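PDB 6TD7: THB11 from Chlamydomonas reinhardtii, which binds heme b in a truncated-hemoglobin domain of a longer protein, where it probably binds oxygen and may support peroxidase activity. Local coordinates for residues A[77-81]-A[129-134]; A[99-103]-A[119-124]. All blocks are in the same frame, centred on the assembly; numbering follows the deposited sequence. Where two conformers were deposited one is given.

Overall arrangement
From the N terminus, helices 14-17, 21-36, 42-45 and 50-64 precede both contacts. Helix 77-88 then brings in the protein ligand of the iron, and its first turn packs against the end of the last helix, 125-131, so contact 1 closes a loop of 47 mostly helical residues. Contact 2 is nested inside that loop: helix 92-108 turns back through a short link and pairs with helix 113-123, only 15 residues separating the two segments. The centres of the contacts lie about 17 Å apart and their nearest atoms about 6 Å, so they do not touch directly. Both reach the heme, contact 1 through Ala80 and His81, contact 2 through Met123.

Contact 1: residues A[77-81]-A[129-134]. With HEM (protoporphyrin IX containing Fe), chain B.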
loop_
_atom_site.group_PDB
_atom_site.type_symbol
_atom_site.label_atom_id
_atom_site.label_comp_id
_atom_site.label_asym_id
_atom_site.label_seq_id
_atom_site.Cartn_x
_atom_site.Cartn_y
_atom_site.Cartn_z
ATOM N N VAL A 77 -10.875 -0.635 -2.949
ATOM C CA VAL A 77 -9.683 0.083 -3.385
ATOM C C VAL A 77 -9.810 0.562 -4.828
ATOM O O VAL A 77 -9.178 1.554 -5.209
ATOM C CB VAL A 77 -8.407 -0.769 -3.220
ATOM C CG1 VAL A 77 -7.991 -0.815 -1.762
ATOM C CG2 VAL A 77 -8.610 -2.167 -3.797
ATOM N N ARG A 78 -10.585 -0.132 -5.667
ATOM C CA ARG A 78 -10.815 0.387 -7.012
ATOM C C ARG A 78 -11.522 1.736 -6.945
ATOM O O ARG A 78 -11.134 2.693 -7.623
ATOM C CB ARG A 78 -11.635 -0.588 -7.856
ATOM C CG ARG A 78 -11.992 -0.016 -9.229
ATOM C CD ARG A 78 -12.205 -1.092 -10.283
ATOM N NE ARG A 78 -12.635 -0.532 -11.565
ATOM C CZ ARG A 78 -11.816 -0.147 -12.544
ATOM N NH1 ARG A 78 -10.503 -0.249 -12.404
ATOM N NH2 ARG A 78 -12.314 0.343 -13.670
ATOM N N ILE A 79 -12.578 1.821 -6.136
ATOM C CA ILE A 79 -13.297 3.080 -5.990
ATOM C C ILE A 79 -12.348 4.174 -5.522
ATOM O O ILE A 79 -12.358 5.295 -6.042
ATOM C CB ILE A 79 -14.485 2.904 -5.027
ATOM C CG1 ILE A 79 -15.550 2.007 -5.661
ATOM C CG2 ILE A 79 -15.047 4.261 -4.632
ATOM C CD1 ILE A 79 -16.115 2.529 -6.968
ATOM N N ALA A 80 -11.492 3.854 -4.549
ATOM C CA ALA A 80 -10.593 4.860 -3.998
ATOM C C ALA A 80 -9.646 5.408 -5.057
ATOM O O ALA A 80 -9.319 6.600 -5.046
ATOM C CB ALA A 80 -9.801 4.268 -2.833
ATOM N N HIS A 81 -9.190 4.562 -5.978
ATOM C CA HIS A 81 -8.228 4.980 -6.988
ATOM C C HIS A 81 -8.863 5.328 -8.327
ATOM O O HIS A 81 -8.132 5.619 -9.279
ATOM C CB HIS A 81 -7.177 3.886 -7.213
ATOM C CG HIS A 81 -6.384 3.551 -5.992
ATOM N ND1 HIS A 81 -6.818 2.645 -5.050
ATOM C CD2 HIS A 81 -5.186 4.006 -5.554
ATOM C CE1 HIS A 81 -5.923 2.553 -4.085
ATOM N NE2 HIS A 81 -4.921 3.368 -4.367
ATOM N N ALA A 129 -7.723 -6.031 -7.692
ATOM C CA ALA A 129 -8.901 -5.340 -7.182
ATOM C C ALA A 129 -8.994 -3.926 -7.738
ATOM O O ALA A 129 -10.074 -3.477 -8.139
ATOM C CB ALA A 129 -8.878 -5.304 -5.653
ATOM N N ILE A 130 -7.869 -3.211 -7.777
ATOM C CA ILE A 130 -7.889 -1.815 -8.201
ATOM C C ILE A 130 -8.228 -1.696 -9.685
ATOM O O ILE A 130 -8.969 -0.791 -10.089
ATOM C CB ILE A 130 -6.542 -1.144 -7.873
ATOM C CG1 ILE A 130 -6.457 -0.856 -6.371
ATOM C CG2 ILE A 130 -6.377 0.132 -8.679
ATOM C CD1 ILE A 130 -5.083 -0.465 -5.895
ATOM N N PHE A 131 -7.702 -2.592 -10.519
ATOM C CA PHE A 131 -7.705 -2.381 -11.962
ATOM C C PHE A 131 -8.676 -3.264 -12.731
ATOM O O PHE A 131 -8.767 -3.132 -13.956
ATOM C CB PHE A 131 -6.282 -2.572 -12.511
ATOM C CG PHE A 131 -5.310 -1.568 -11.977
ATOM C CD1 PHE A 131 -5.332 -0.260 -12.435
ATOM C CD2 PHE A 131 -4.400 -1.913 -10.993
ATOM C CE1 PHE A 131 -4.452 0.680 -11.930
ATOM C CE2 PHE A 131 -3.520 -0.978 -10.487
ATOM C CZ PHE A 131 -3.547 0.320 -10.956
ATOM N N THR A 132 -9.422 -4.137 -12.067
ATOM C CA THR A 132 -10.399 -4.956 -12.772
ATOM C C THR A 132 -11.725 -4.215 -12.855
ATOM O O THR A 132 -12.307 -3.894 -11.810
ATOM C CB THR A 132 -10.593 -6.291 -12.075
ATOM O OG1 THR A 132 -9.360 -7.021 -12.077
ATOM C CG2 THR A 132 -11.657 -7.106 -12.804
ATOM N N PRO A 133 -12.232 -3.905 -14.051
ATOM C CA PRO A 133 -13.543 -3.251 -14.139
ATOM C C PRO A 133 -14.626 -4.055 -13.436
ATOM O O PRO A 133 -14.649 -5.287 -13.482
ATOM C CB PRO A 133 -13.800 -3.168 -15.650
ATOM C CG PRO A 133 -12.451 -3.150 -16.258
ATOM C CD PRO A 133 -11.583 -4.009 -15.372
ATOM N N ALA A 134 -15.542 -3.336 -12.799
ATOM C CA ALA A 134 -16.656 -3.946 -12.093
ATOM C C ALA A 134 -17.910 -3.144 -12.393
ATOM O O ALA A 134 -17.857 -1.926 -12.580
ATOM C CB ALA A 134 -16.403 -4.002 -10.582
HETATM C CHA HEM B . -6.265 5.533 -1.407
HETATM C CHB HEM B . -3.065 6.837 -4.851
HETATM C CHC HEM B . -0.527 2.737 -4.254
HETATM C CHD HEM B . -3.985 1.201 -1.129
HETATM C C1A HEM B . -5.609 6.279 -2.370
HETATM C C2A HEM B . -5.905 7.632 -2.817
HETATM C C3A HEM B . -5.012 7.960 -3.756
HETATM C C4A HEM B . -4.115 6.848 -3.953
HETATM C CMA HEM B . -4.923 9.300 -4.517
HETATM C CAA HEM B . -7.021 8.576 -2.310
HETATM C CBA HEM B . -8.403 7.953 -2.421
HETATM C CGA HEM B . -9.394 8.814 -1.675
HETATM O O1A HEM B . -10.616 8.645 -1.923
HETATM O O2A HEM B . -8.976 9.660 -0.840
HETATM C C1B HEM B . -2.077 5.878 -4.946
HETATM C C2B HEM B . -0.878 5.975 -5.753
HETATM C C3B HEM B . -0.176 4.848 -5.606
HETATM C C4B HEM B . -0.898 3.989 -4.689
HETATM C CMB HEM B . -0.491 7.175 -6.644
HETATM C CAB HEM B . 1.175 4.550 -6.296
HETATM C CBB HEM B . 1.683 3.318 -6.356
HETATM C C1C HEM B . -1.253 2.003 -3.340
HETATM C C2C HEM B . -0.832 0.729 -2.825
HETATM C C3C HEM B . -1.767 0.287 -1.987
HETATM C C4C HEM B . -2.829 1.278 -1.895
HETATM C CMC HEM B . 0.467 -0.008 -3.219
HETATM C CAC HEM B . -1.666 -1.054 -1.240
HETATM C CBC HEM B . -2.768 -1.772 -1.028
HETATM C C1D HEM B . -4.837 2.264 -0.867
HETATM C C2D HEM B . -5.823 2.330 0.191
HETATM C C3D HEM B . -6.450 3.511 0.106
HETATM C C4D HEM B . -5.882 4.262 -0.993
HETATM C CMD HEM B . -6.088 1.208 1.217
HETATM C CAD HEM B . -7.548 4.044 1.041
HETATM C CBD HEM B . -8.945 3.586 0.671
HETATM C CGD HEM B . -9.789 4.100 1.806
HETATM O O1D HEM B . -10.092 3.309 2.737
HETATM O O2D HEM B . -10.124 5.313 1.791
HETATM N NA HEM B . -4.510 5.838 -3.092
HETATM N NB HEM B . -2.054 4.652 -4.305
HETATM N NC HEM B . -2.474 2.318 -2.745
HETATM N ND HEM B . -4.905 3.461 -1.564
HETATM FE FE HEM B . -3.503 4.055 -2.878
#
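Arg78 lies along the end of helix 125-131, CG anti to the backbone N (chi1 175°) and the chain extended onward to NE, which carries the guanidinium past the last helical turn. From there NH1 donates to Ile130 O at 2.8 Å, nearly straight at 159° and in the carbonyl plane on a lone pair, with the oxygen close to the guanidinium plane. Thr132 O and Pro133 CA lie over one face of the group, where the chain leaves the helix. A salt bridge from NE to Asp137, whose carboxylate also takes the N-H of Ala134, holds the C-terminal tail against the same arginine.

Toward the heme the contact turns apolar. Val77 CG2 sits against Ile130 CG1 at 3.6 Å and Ala129 CB at 3.7 Å, the valine and isoleucine set roughly perpendicular. With Ile130 CG1 anti to the carbonyl carbon and chi2 near trans (168°), CD1 extends over one face of the His81 ring in a CH-pi contact, 3.9 Å from its centroid. In the ring plane, ND1 donates to Val77 O at 2.6 Å, which fixes the ring's rotation. Val77 O also accepts from His81 N, on the opposite face of its carbonyl plane. NE2 binds the iron at 2.2 Å: this is the proximal heme site of a globin, with His81 as axial ligand.

Contact 2: residues A[99-103]-A[119-124]; sequences MKYFE and VMRRML. With HEM (protoporphyrin IX containing Fe), chain B.
Met99 and Phe102 meet Met120 and Met123 in the antiparallel pairing of the G and H helices of the truncated-globin fold, here 92-108 and 113-123, beside the heme. The segment axes stay 11.1 Å apart at an angle of 155°, and long, flexible methionines bridge that distance.

The tight part centres on Phe102 and the Met99-Met120 pair. The phenylalanine's CG is anti to the backbone N (chi1 -163°), directing the ring toward the other helix. Met120 SD makes an oblique Met-aromatic contact near its CD1, and Val119 CG1 comes up to CE1 at 4.0 Å. Bends at chi2 and chi3 fold Met120 back so that its CE rests 3.6 Å from Met99 O, a backbone oxygen already accepting the helical N-H of Glu103, and 3.8 Å from Met99 CG. Met123 was modelled in two conformers; in the one described here its chain bends at chi3 (-59°), setting CE over one face of the Phe102 ring, 3.8 Å from the centroid, in a CH-pi contact, with SD farther above that ring. Beyond the pair, Phe31 meets the Phe102 ring edge-to-face, while Leu64 of helix 50-64 touches Phe102, Val119 and Met123.

The other flank is looser and more open to solvent. Partly exposed Glu103 brings only CB near Met120 SD, at 4.3 Å, and Met99 SD approaches exposed Leu124, also modelled twice, no closer than 4.4 Å from its CA. On the heme side, Met99 and Met123 run alongside one another, pointing opposite ways; in the same conformer Met123 SD touches Met99 CG at 3.6 Å and also lies beside CAC of the heme vinyl.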
loop_
_atom_site.group_PDB
_atom_site.type_symbol
_atom_site.label_atom_id
_atom_site.label_comp_id
_atom_site.label_asym_id
_atom_site.label_seq_id
_atom_site.Cartn_x
_atom_site.Cartn_y
_atom_site.Cartn_z
ATOM N N MET A 99 4.283 -1.075 -4.989
ATOM C CA MET A 99 4.601 -2.287 -4.238
ATOM C C MET A 99 6.108 -2.455 -4.067
ATOM O O MET A 99 6.571 -2.891 -3.007
ATOM C CB MET A 99 3.973 -3.507 -4.916
ATOM C CG MET A 99 2.544 -3.759 -4.419
ATOM S SD MET A 99 1.651 -5.123 -5.205
ATOM C CE MET A 99 2.054 -4.875 -6.933
ATOM N N LYS A 100 6.891 -2.104 -5.093
ATOM C CA LYS A 100 8.343 -2.088 -4.947
ATOM C C LYS A 100 8.760 -1.199 -3.782
ATOM O O LYS A 100 9.597 -1.582 -2.956
ATOM C CB LYS A 100 8.990 -1.611 -6.252
ATOM C CG LYS A 100 10.522 -1.524 -6.241
ATOM C CD LYS A 100 11.023 -0.150 -6.708
ATOM C CE LYS A 100 12.222 -0.260 -7.645
ATOM N NZ LYS A 100 13.376 0.556 -7.180
ATOM N N TYR A 101 8.170 -0.004 -3.690
ATOM C CA TYR A 101 8.566 0.945 -2.658
ATOM C C TYR A 101 8.142 0.489 -1.265
ATOM O O TYR A 101 8.854 0.750 -0.288
ATOM C CB TYR A 101 7.976 2.318 -2.965
ATOM C CG TYR A 101 8.657 3.035 -4.102
ATOM C CD1 TYR A 101 10.034 2.980 -4.256
ATOM C CD2 TYR A 101 7.924 3.772 -5.019
ATOM C CE1 TYR A 101 10.660 3.638 -5.288
ATOM C CE2 TYR A 101 8.542 4.435 -6.056
ATOM C CZ TYR A 101 9.911 4.363 -6.186
ATOM O OH TYR A 101 10.541 5.018 -7.217
ATOM N N PHE A 102 6.995 -0.174 -1.148
ATOM C CA PHE A 102 6.602 -0.706 0.153
ATOM C C PHE A 102 7.566 -1.797 0.588
ATOM O O PHE A 102 7.964 -1.863 1.758
ATOM C CB PHE A 102 5.174 -1.237 0.094
ATOM C CG PHE A 102 4.549 -1.430 1.438
ATOM C CD1 PHE A 102 4.726 -2.612 2.134
ATOM C CD2 PHE A 102 3.785 -0.423 2.007
ATOM C CE1 PHE A 102 4.155 -2.787 3.371
ATOM C CE2 PHE A 102 3.206 -0.595 3.243
ATOM C CZ PHE A 102 3.394 -1.778 3.928
ATOM N N GLU A 103 7.971 -2.651 -0.354
ATOM C CA GLU A 103 8.954 -3.686 -0.062
ATOM C C GLU A 103 10.308 -3.087 0.295
ATOM O O GLU A 103 10.990 -3.568 1.207
ATOM C CB GLU A 103 9.079 -4.618 -1.267
ATOM C CG GLU A 103 10.073 -5.748 -1.104
ATOM C CD GLU A 103 10.343 -6.465 -2.414
ATOM O OE1 GLU A 103 10.362 -7.713 -2.420
ATOM O OE2 GLU A 103 10.529 -5.779 -3.441
ATOM N N VAL A 119 3.943 -10.376 3.766
ATOM C CA VAL A 119 3.193 -9.127 3.652
ATOM C C VAL A 119 2.849 -8.836 2.194
ATOM O O VAL A 119 1.710 -8.478 1.870
ATOM C CB VAL A 119 3.992 -7.969 4.279
ATOM C CG1 VAL A 119 3.333 -6.620 4.003
ATOM C CG2 VAL A 119 4.144 -8.192 5.766
ATOM N N MET A 120 3.824 -8.965 1.294
ATOM C CA MET A 120 3.543 -8.639 -0.103
ATOM C C MET A 120 2.538 -9.611 -0.718
ATOM O O MET A 120 1.771 -9.216 -1.604
ATOM C CB MET A 120 4.832 -8.614 -0.926
ATOM C CG MET A 120 5.846 -7.566 -0.480
ATOM S SD MET A 120 5.134 -5.955 -0.087
ATOM C CE MET A 120 4.493 -5.485 -1.693
ATOM N N ARG A 121 2.510 -10.872 -0.275
ATOM C CA ARG A 121 1.507 -11.798 -0.795
ATOM C C ARG A 121 0.102 -11.396 -0.365
ATOM O O ARG A 121 -0.859 -11.603 -1.113
ATOM C CB ARG A 121 1.809 -13.230 -0.351
ATOM C CG ARG A 121 2.796 -13.950 -1.261
ATOM C CD ARG A 121 2.932 -15.442 -0.924
ATOM N NE ARG A 121 3.389 -15.640 0.446
ATOM C CZ ARG A 121 4.665 -15.666 0.821
ATOM N NH1 ARG A 121 5.640 -15.513 -0.067
ATOM N NH2 ARG A 121 4.962 -15.839 2.100
ATOM N N ARG A 122 -0.038 -10.814 0.828
ATOM C CA ARG A 122 -1.341 -10.333 1.266
ATOM C C ARG A 122 -1.793 -9.124 0.459
ATOM O O ARG A 122 -2.997 -8.919 0.263
ATOM C CB ARG A 122 -1.287 -9.961 2.743
ATOM C CG ARG A 122 -1.845 -11.001 3.669
ATOM C CD ARG A 122 -2.079 -10.406 5.044
ATOM N NE ARG A 122 -3.407 -10.743 5.538
ATOM C CZ ARG A 122 -3.816 -10.535 6.782
ATOM N NH1 ARG A 122 -2.995 -9.989 7.673
ATOM N NH2 ARG A 122 -5.047 -10.885 7.131
ATOM N N MET A 123 -0.839 -8.325 -0.013
ATOM C CA MET A 123 -1.148 -7.102 -0.738
ATOM C C MET A 123 -1.396 -7.362 -2.216
ATOM O O MET A 123 -2.115 -6.593 -2.863
ATOM C CB MET A 123 0.005 -6.114 -0.581
ATOM C CG MET A 123 -0.282 -4.739 -1.131
ATOM S SD MET A 123 1.161 -3.669 -1.046
ATOM C CE MET A 123 1.493 -3.664 0.713
ATOM N N LEU A 124 -0.811 -8.428 -2.758
ATOM C CA LEU A 124 -0.868 -8.648 -4.197
ATOM C C LEU A 124 -2.287 -8.693 -4.746
ATOM O O LEU A 124 -2.528 -8.084 -5.800
ATOM C CB LEU A 124 -0.120 -9.939 -4.552
ATOM C CG LEU A 124 -0.218 -10.371 -6.016
ATOM C CD1 LEU A 124 0.218 -9.249 -6.944
ATOM C CD2 LEU A 124 0.626 -11.618 -6.247
HETATM C CHA HEM B . -6.265 5.533 -1.407
HETATM C CHB HEM B . -3.065 6.837 -4.851
HETATM C CHC HEM B . -0.527 2.737 -4.254
HETATM C CHD HEM B . -3.985 1.201 -1.129
HETATM C C1A HEM B . -5.609 6.279 -2.370
HETATM C C2A HEM B . -5.905 7.632 -2.817
HETATM C C3A HEM B . -5.012 7.960 -3.756
HETATM C C4A HEM B . -4.115 6.848 -3.953
HETATM C CMA HEM B . -4.923 9.300 -4.517
HETATM C CAA HEM B . -7.021 8.576 -2.310
HETATM C CBA HEM B . -8.403 7.953 -2.421
HETATM C CGA HEM B . -9.394 8.814 -1.675
HETATM O O1A HEM B . -10.616 8.645 -1.923
HETATM O O2A HEM B . -8.976 9.660 -0.840
HETATM C C1B HEM B . -2.077 5.878 -4.946
HETATM C C2B HEM B . -0.878 5.975 -5.753
HETATM C C3B HEM B . -0.176 4.848 -5.606
HETATM C C4B HEM B . -0.898 3.989 -4.689
HETATM C CMB HEM B . -0.491 7.175 -6.644
HETATM C CAB HEM B . 1.175 4.550 -6.296
HETATM C CBB HEM B . 1.683 3.318 -6.356
HETATM C C1C HEM B . -1.253 2.003 -3.340
HETATM C C2C HEM B . -0.832 0.729 -2.825
HETATM C C3C HEM B . -1.767 0.287 -1.987
HETATM C C4C HEM B . -2.829 1.278 -1.895
HETATM C CMC HEM B . 0.467 -0.008 -3.219
HETATM C CAC HEM B . -1.666 -1.054 -1.240
HETATM C CBC HEM B . -2.768 -1.772 -1.028
HETATM C C1D HEM B . -4.837 2.264 -0.867
HETATM C C2D HEM B . -5.823 2.330 0.191
HETATM C C3D HEM B . -6.450 3.511 0.106
HETATM C C4D HEM B . -5.882 4.262 -0.993
HETATM C CMD HEM B . -6.088 1.208 1.217
HETATM C CAD HEM B . -7.548 4.044 1.041
HETATM C CBD HEM B . -8.945 3.586 0.671
HETATM C CGD HEM B . -9.789 4.100 1.806
HETATM O O1D HEM B . -10.092 3.309 2.737
HETATM O O2D HEM B . -10.124 5.313 1.791
HETATM N NA HEM B . -4.510 5.838 -3.092
HETATM N NB HEM B . -2.054 4.652 -4.305
HETATM N NC HEM B . -2.474 2.318 -2.745
HETATM N ND HEM B . -4.905 3.461 -1.564
HETATM FE FE HEM B . -3.503 4.055 -2.878
#